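Long-range contact in putative polyprenyl synthetase (Streptomyces coelicolor, PDB 3NF2), which probably joins isoprenoid units into longer prenyl diphosphates, as a magnesium-dependent prenyltransferase of the FPP/GGPP synthase family: residues T6-P18 against G53-E67. Residues are numbered along the deposited sequence; the frame is centred on the assembly and turned at random. Where two conformers were deposited one is given.
Sequences TALLERGRTLATP and GGKAVRPALAVLSAE. With SO4 (sulfate ion), chain B.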
loop_
_atom_site.group_PDB
_atom_site.type_symbol
_atom_site.label_atom_id
_atom_site.label_comp_id
_atom_site.label_asym_id
_atom_site.label_seq_id
_atom_site.Cartn_x
_atom_site.Cartn_y
_atom_site.Cartn_z
ATOM N N THR A 6 30.382 -1.069 -14.261
ATOM C CA THR A 6 29.169 -0.916 -15.068
ATOM C C THR A 6 28.659 -2.254 -15.622
ATOM O O THR A 6 27.533 -2.335 -16.121
ATOM C CB THR A 6 29.368 0.095 -16.223
ATOM O OG1 THR A 6 30.684 -0.052 -16.767
ATOM C CG2 THR A 6 29.185 1.530 -15.727
ATOM N N ALA A 7 29.490 -3.292 -15.526
ATOM C CA ALA A 7 29.106 -4.645 -15.920
ATOM C C ALA A 7 28.086 -5.238 -14.951
ATOM O O ALA A 7 27.178 -5.958 -15.366
ATOM C CB ALA A 7 30.331 -5.543 -16.015
ATOM N N LEU A 8 28.245 -4.931 -13.665
ATOM C CA LEU A 8 27.319 -5.395 -12.632
ATOM C C LEU A 8 25.969 -4.679 -12.695
ATOM O O LEU A 8 24.926 -5.304 -12.491
ATOM C CB LEU A 8 27.924 -5.232 -11.235
ATOM C CG LEU A 8 29.128 -6.087 -10.844
ATOM C CD1 LEU A 8 29.581 -5.708 -9.447
ATOM C CD2 LEU A 8 28.808 -7.574 -10.925
ATOM N N LEU A 9 26.000 -3.371 -12.963
ATOM C CA LEU A 9 24.783 -2.568 -13.102
ATOM C C LEU A 9 23.959 -3.013 -14.311
ATOM O O LEU A 9 22.729 -3.062 -14.241
ATOM C CB LEU A 9 25.113 -1.072 -13.203
ATOM C CG LEU A 9 25.838 -0.368 -12.049
ATOM C CD1 LEU A 9 26.030 1.105 -12.382
ATOM C CD2 LEU A 9 25.108 -0.519 -10.716
ATOM N N GLU A 10 24.655 -3.336 -15.403
ATOM C CA GLU A 10 24.069 -3.960 -16.586
ATOM C C GLU A 10 23.465 -5.326 -16.244
ATOM O O GLU A 10 22.324 -5.614 -16.608
ATOM C CB GLU A 10 25.145 -4.108 -17.677
ATOM C CG GLU A 10 24.814 -5.081 -18.819
ATOM C CD GLU A 10 24.058 -4.435 -19.976
ATOM O OE1 GLU A 10 23.102 -3.659 -19.735
ATOM O OE2 GLU A 10 24.419 -4.721 -21.140
ATOM N N ARG A 11 24.240 -6.143 -15.531
ATOM C CA ARG A 11 23.824 -7.474 -15.090
ATOM C C ARG A 11 22.504 -7.458 -14.311
ATOM O O ARG A 11 21.633 -8.291 -14.557
ATOM C CB ARG A 11 24.931 -8.102 -14.238
ATOM C CG ARG A 11 24.732 -9.550 -13.855
ATOM C CD ARG A 11 25.365 -9.793 -12.502
ATOM N NE ARG A 11 25.906 -11.141 -12.384
ATOM C CZ ARG A 11 26.454 -11.639 -11.279
ATOM N NH1 ARG A 11 26.533 -10.903 -10.174
ATOM N NH2 ARG A 11 26.926 -12.879 -11.280
ATOM N N GLY A 12 22.365 -6.502 -13.391
ATOM C CA GLY A 12 21.158 -6.363 -12.575
ATOM C C GLY A 12 19.953 -5.852 -13.348
ATOM O O GLY A 12 18.832 -6.327 -13.139
ATOM N N ARG A 13 20.195 -4.887 -14.240
ATOM C CA ARG A 13 19.135 -4.287 -15.052
ATOM C C ARG A 13 18.545 -5.293 -16.042
ATOM O O ARG A 13 17.322 -5.440 -16.122
ATOM C CB ARG A 13 19.646 -3.022 -15.765
ATOM C CG ARG A 13 18.771 -2.523 -16.915
ATOM C CD ARG A 13 18.907 -1.020 -17.148
ATOM N NE ARG A 13 20.192 -0.489 -16.703
ATOM C CZ ARG A 13 20.321 0.531 -15.861
ATOM N NH1 ARG A 13 19.244 1.136 -15.380
ATOM N NH2 ARG A 13 21.528 0.949 -15.501
ATOM N N THR A 14 19.415 -5.994 -16.770
ATOM C CA THR A 14 18.990 -6.964 -17.786
ATOM C C THR A 14 18.327 -8.204 -17.196
ATOM O O THR A 14 17.483 -8.813 -17.846
ATOM C CB THR A 14 20.149 -7.391 -18.710
ATOM O OG1 THR A 14 21.184 -8.008 -17.934
ATOM C CG2 THR A 14 20.712 -6.185 -19.473
ATOM N N LEU A 15 18.700 -8.583 -15.977
ATOM C CA LEU A 15 18.036 -9.710 -15.326
ATOM C C LEU A 15 16.653 -9.351 -14.771
ATOM O O LEU A 15 15.700 -10.124 -14.922
ATOM C CB LEU A 15 18.916 -10.317 -14.232
ATOM C CG LEU A 15 20.105 -11.167 -14.707
ATOM C CD1 LEU A 15 20.842 -11.752 -13.515
ATOM C CD2 LEU A 15 19.699 -12.278 -15.695
ATOM N N ALA A 16 16.539 -8.172 -14.155
ATOM C CA ALA A 16 15.322 -7.807 -13.426
ATOM C C ALA A 16 14.250 -7.111 -14.264
ATOM O O ALA A 16 13.072 -7.418 -14.101
ATOM C CB ALA A 16 15.657 -6.982 -12.177
ATOM N N THR A 17 14.648 -6.179 -15.137
ATOM C CA THR A 17 13.687 -5.431 -15.982
ATOM C C THR A 17 12.626 -6.264 -16.754
ATOM O O THR A 17 11.435 -5.962 -16.640
ATOM C CB THR A 17 14.379 -4.380 -16.928
ATOM O OG1 THR A 17 15.281 -3.561 -16.170
ATOM C CG2 THR A 17 13.344 -3.488 -17.609
ATOM N N PRO A 18 13.035 -7.313 -17.513
ATOM C CA PRO A 18 12.005 -8.104 -18.219
ATOM C C PRO A 18 11.046 -8.869 -17.301
ATOM O O PRO A 18 9.884 -9.047 -17.660
ATOM C CB PRO A 18 12.825 -9.103 -19.058
ATOM C CG PRO A 18 14.188 -8.513 -19.144
ATOM C CD PRO A 18 14.387 -7.809 -17.832
ATOM N N GLY A 53 15.175 4.164 -18.414
ATOM C CA GLY A 53 16.168 3.448 -17.608
ATOM C C GLY A 53 17.060 4.353 -16.781
ATOM O O GLY A 53 17.978 4.985 -17.304
ATOM N N GLY A 54 16.770 4.424 -15.483
ATOM C CA GLY A 54 17.558 5.226 -14.557
ATOM C C GLY A 54 18.776 4.465 -14.078
ATOM O O GLY A 54 19.581 3.985 -14.879
ATOM N N LYS A 55 18.905 4.348 -12.761
ATOM C CA LYS A 55 20.033 3.647 -12.154
ATOM C C LYS A 55 19.640 2.227 -11.770
ATOM O O LYS A 55 18.453 1.919 -11.616
ATOM C CB LYS A 55 20.527 4.398 -10.921
ATOM C CG LYS A 55 21.001 5.830 -11.175
ATOM C CD LYS A 55 20.885 6.710 -9.925
ATOM C CE LYS A 55 21.677 6.156 -8.732
ATOM N NZ LYS A 55 20.871 5.212 -7.878
ATOM N N ALA A 56 20.644 1.373 -11.604
ATOM C CA ALA A 56 20.403 -0.041 -11.362
ATOM C C ALA A 56 21.171 -0.589 -10.164
ATOM O O ALA A 56 21.538 -1.768 -10.146
ATOM C CB ALA A 56 20.723 -0.842 -12.611
ATOM N N VAL A 57 21.385 0.257 -9.156
ATOM C CA VAL A 57 22.154 -0.125 -7.973
ATOM C C VAL A 57 21.474 -1.255 -7.194
ATOM O O VAL A 57 22.099 -2.293 -6.936
ATOM C CB VAL A 57 22.435 1.086 -7.042
ATOM C CG1 VAL A 57 23.247 0.650 -5.828
ATOM C CG2 VAL A 57 23.165 2.182 -7.795
ATOM N N ARG A 58 20.201 -1.054 -6.844
ATOM C CA ARG A 58 19.430 -2.054 -6.085
ATOM C C ARG A 58 19.319 -3.454 -6.750
ATOM O O ARG A 58 19.564 -4.473 -6.072
ATOM C CB ARG A 58 18.045 -1.520 -5.665
ATOM C CG ARG A 58 18.050 -0.246 -4.825
ATOM C CD ARG A 58 16.643 0.375 -4.730
ATOM N NE ARG A 58 16.080 0.616 -6.055
ATOM C CZ ARG A 58 16.072 1.791 -6.679
ATOM N NH1 ARG A 58 16.560 2.875 -6.093
ATOM N NH2 ARG A 58 15.557 1.884 -7.896
ATOM N N PRO A 59 18.941 -3.519 -8.053
ATOM C CA PRO A 59 18.918 -4.848 -8.678
ATOM C C PRO A 59 20.289 -5.540 -8.709
ATOM O O PRO A 59 20.383 -6.729 -8.357
ATOM C CB PRO A 59 18.416 -4.576 -10.105
ATOM C CG PRO A 59 18.353 -3.099 -10.262
ATOM C CD PRO A 59 18.289 -2.506 -8.910
ATOM N N ALA A 60 21.329 -4.799 -9.096
ATOM C CA ALA A 60 22.704 -5.316 -9.082
ATOM C C ALA A 60 23.071 -5.869 -7.710
ATOM O O ALA A 60 23.689 -6.912 -7.606
ATOM C CB ALA A 60 23.704 -4.231 -9.499
ATOM N N LEU A 61 22.652 -5.164 -6.668
ATOM C CA LEU A 61 22.939 -5.535 -5.297
ATOM C C LEU A 61 22.250 -6.846 -4.930
ATOM O O LEU A 61 22.870 -7.729 -4.343
ATOM C CB LEU A 61 22.476 -4.402 -4.379
ATOM C CG LEU A 61 23.313 -3.823 -3.238
ATOM C CD1 LEU A 61 24.778 -4.187 -3.308
ATOM C CD2 LEU A 61 23.150 -2.311 -3.243
ATOM N N ALA A 62 20.975 -6.974 -5.298
ATOM C CA ALA A 62 20.180 -8.159 -4.950
ATOM C C ALA A 62 20.658 -9.448 -5.618
ATOM O O ALA A 62 20.609 -10.514 -4.998
ATOM C CB ALA A 62 18.709 -7.922 -5.238
ATOM N N VAL A 63 21.111 -9.349 -6.868
ATOM C CA VAL A 63 21.653 -10.525 -7.558
ATOM C C VAL A 63 23.010 -10.897 -6.972
ATOM O O VAL A 63 23.301 -12.081 -6.803
ATOM C CB VAL A 63 21.670 -10.411 -9.127
ATOM C CG1 VAL A 63 20.253 -10.296 -9.675
ATOM C CG2 VAL A 63 22.519 -9.252 -9.627
ATOM N N LEU A 64 23.808 -9.881 -6.624
ATOM C CA LEU A 64 25.050 -10.066 -5.868
ATOM C C LEU A 64 24.820 -10.747 -4.520
ATOM O O LEU A 64 25.589 -11.621 -4.123
ATOM C CB LEU A 64 25.743 -8.724 -5.628
ATOM C CG LEU A 64 27.059 -8.398 -6.326
ATOM C CD1 LEU A 64 26.828 -7.886 -7.734
ATOM C CD2 LEU A 64 27.792 -7.360 -5.507
ATOM N N SER A 65 23.755 -10.337 -3.832
ATOM C CA SER A 65 23.408 -10.862 -2.515
ATOM C C SER A 65 23.219 -12.376 -2.524
ATOM O O SER A 65 23.591 -13.048 -1.570
ATOM C CB SER A 65 22.141 -10.184 -1.991
ATOM O OG SER A 65 21.907 -10.515 -0.631
ATOM N N ALA A 66 22.649 -12.896 -3.610
ATOM C CA ALA A 66 22.425 -14.329 -3.771
ATOM C C ALA A 66 23.734 -15.117 -3.873
ATOM O O ALA A 66 23.853 -16.213 -3.309
ATOM C CB ALA A 66 21.524 -14.592 -4.978
ATOM N N GLU A 67 24.715 -14.534 -4.560
ATOM C CA GLU A 67 26.040 -15.148 -4.744
ATOM C C GLU A 67 26.846 -15.375 -3.465
ATOM O O GLU A 67 27.742 -16.215 -3.450
ATOM C CB GLU A 67 26.874 -14.317 -5.709
ATOM C CG GLU A 67 26.321 -14.282 -7.109
ATOM C CD GLU A 67 27.094 -13.352 -7.999
ATOM O OE1 GLU A 67 27.710 -13.838 -8.967
ATOM O OE2 GLU A 67 27.098 -12.136 -7.729
HETATM S S SO4 B . 16.119 5.196 -9.456
HETATM O O1 SO4 B . 15.677 3.844 -9.800
HETATM O O2 SO4 B . 17.057 5.649 -10.481
HETATM O O3 SO4 B . 14.945 6.073 -9.402
HETATM O O4 SO4 B . 16.798 5.219 -8.153
#
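The R11 guanidinium has E67 OE1 and L64 CD1 at its edge, near its plane, while that of R13, in one of two deposited conformers, carries A56 CB over one face, 3.4 Å above the plane. R11 grips E67 end-on in a two-bond salt bridge: NH2 lies 2.6 Å from OE1, with an N-H...O angle of 168°. NH1 to OE2, at 2.8 Å, is similarly straight. Both oxygens are met from above the carboxylate plane, consistent with the 59° between the flat groups. With CG anti to its backbone N (chi1 -172°), R11 reaches along helix 57-67, its CD passing V63 CG2. R13 points the other way; in that conformer NH1 may donate to G54 O (2.9 Å). Within the predominantly helical isoprenoid synthase fold, segment 6-18 crosses helix 57-67 nearly perpendicularly, local axes 7.3 Å apart. Lacking a side chain, G12 probably permits this closeness, its CA 3.8 Å from A60 N. A60 CB rests against L8 O and A56 CB against L9 O, while L8 CD2 meets L64 CD1 at 3.8 Å. G53-R58 forms the GGKxxR motif, which binds isopentenyl diphosphate in relatives; consistent with that, K55 backbone N, R58 and R104 hold a sulfate, probably from the crystallisation liquor. E84 pairs with R58 NE.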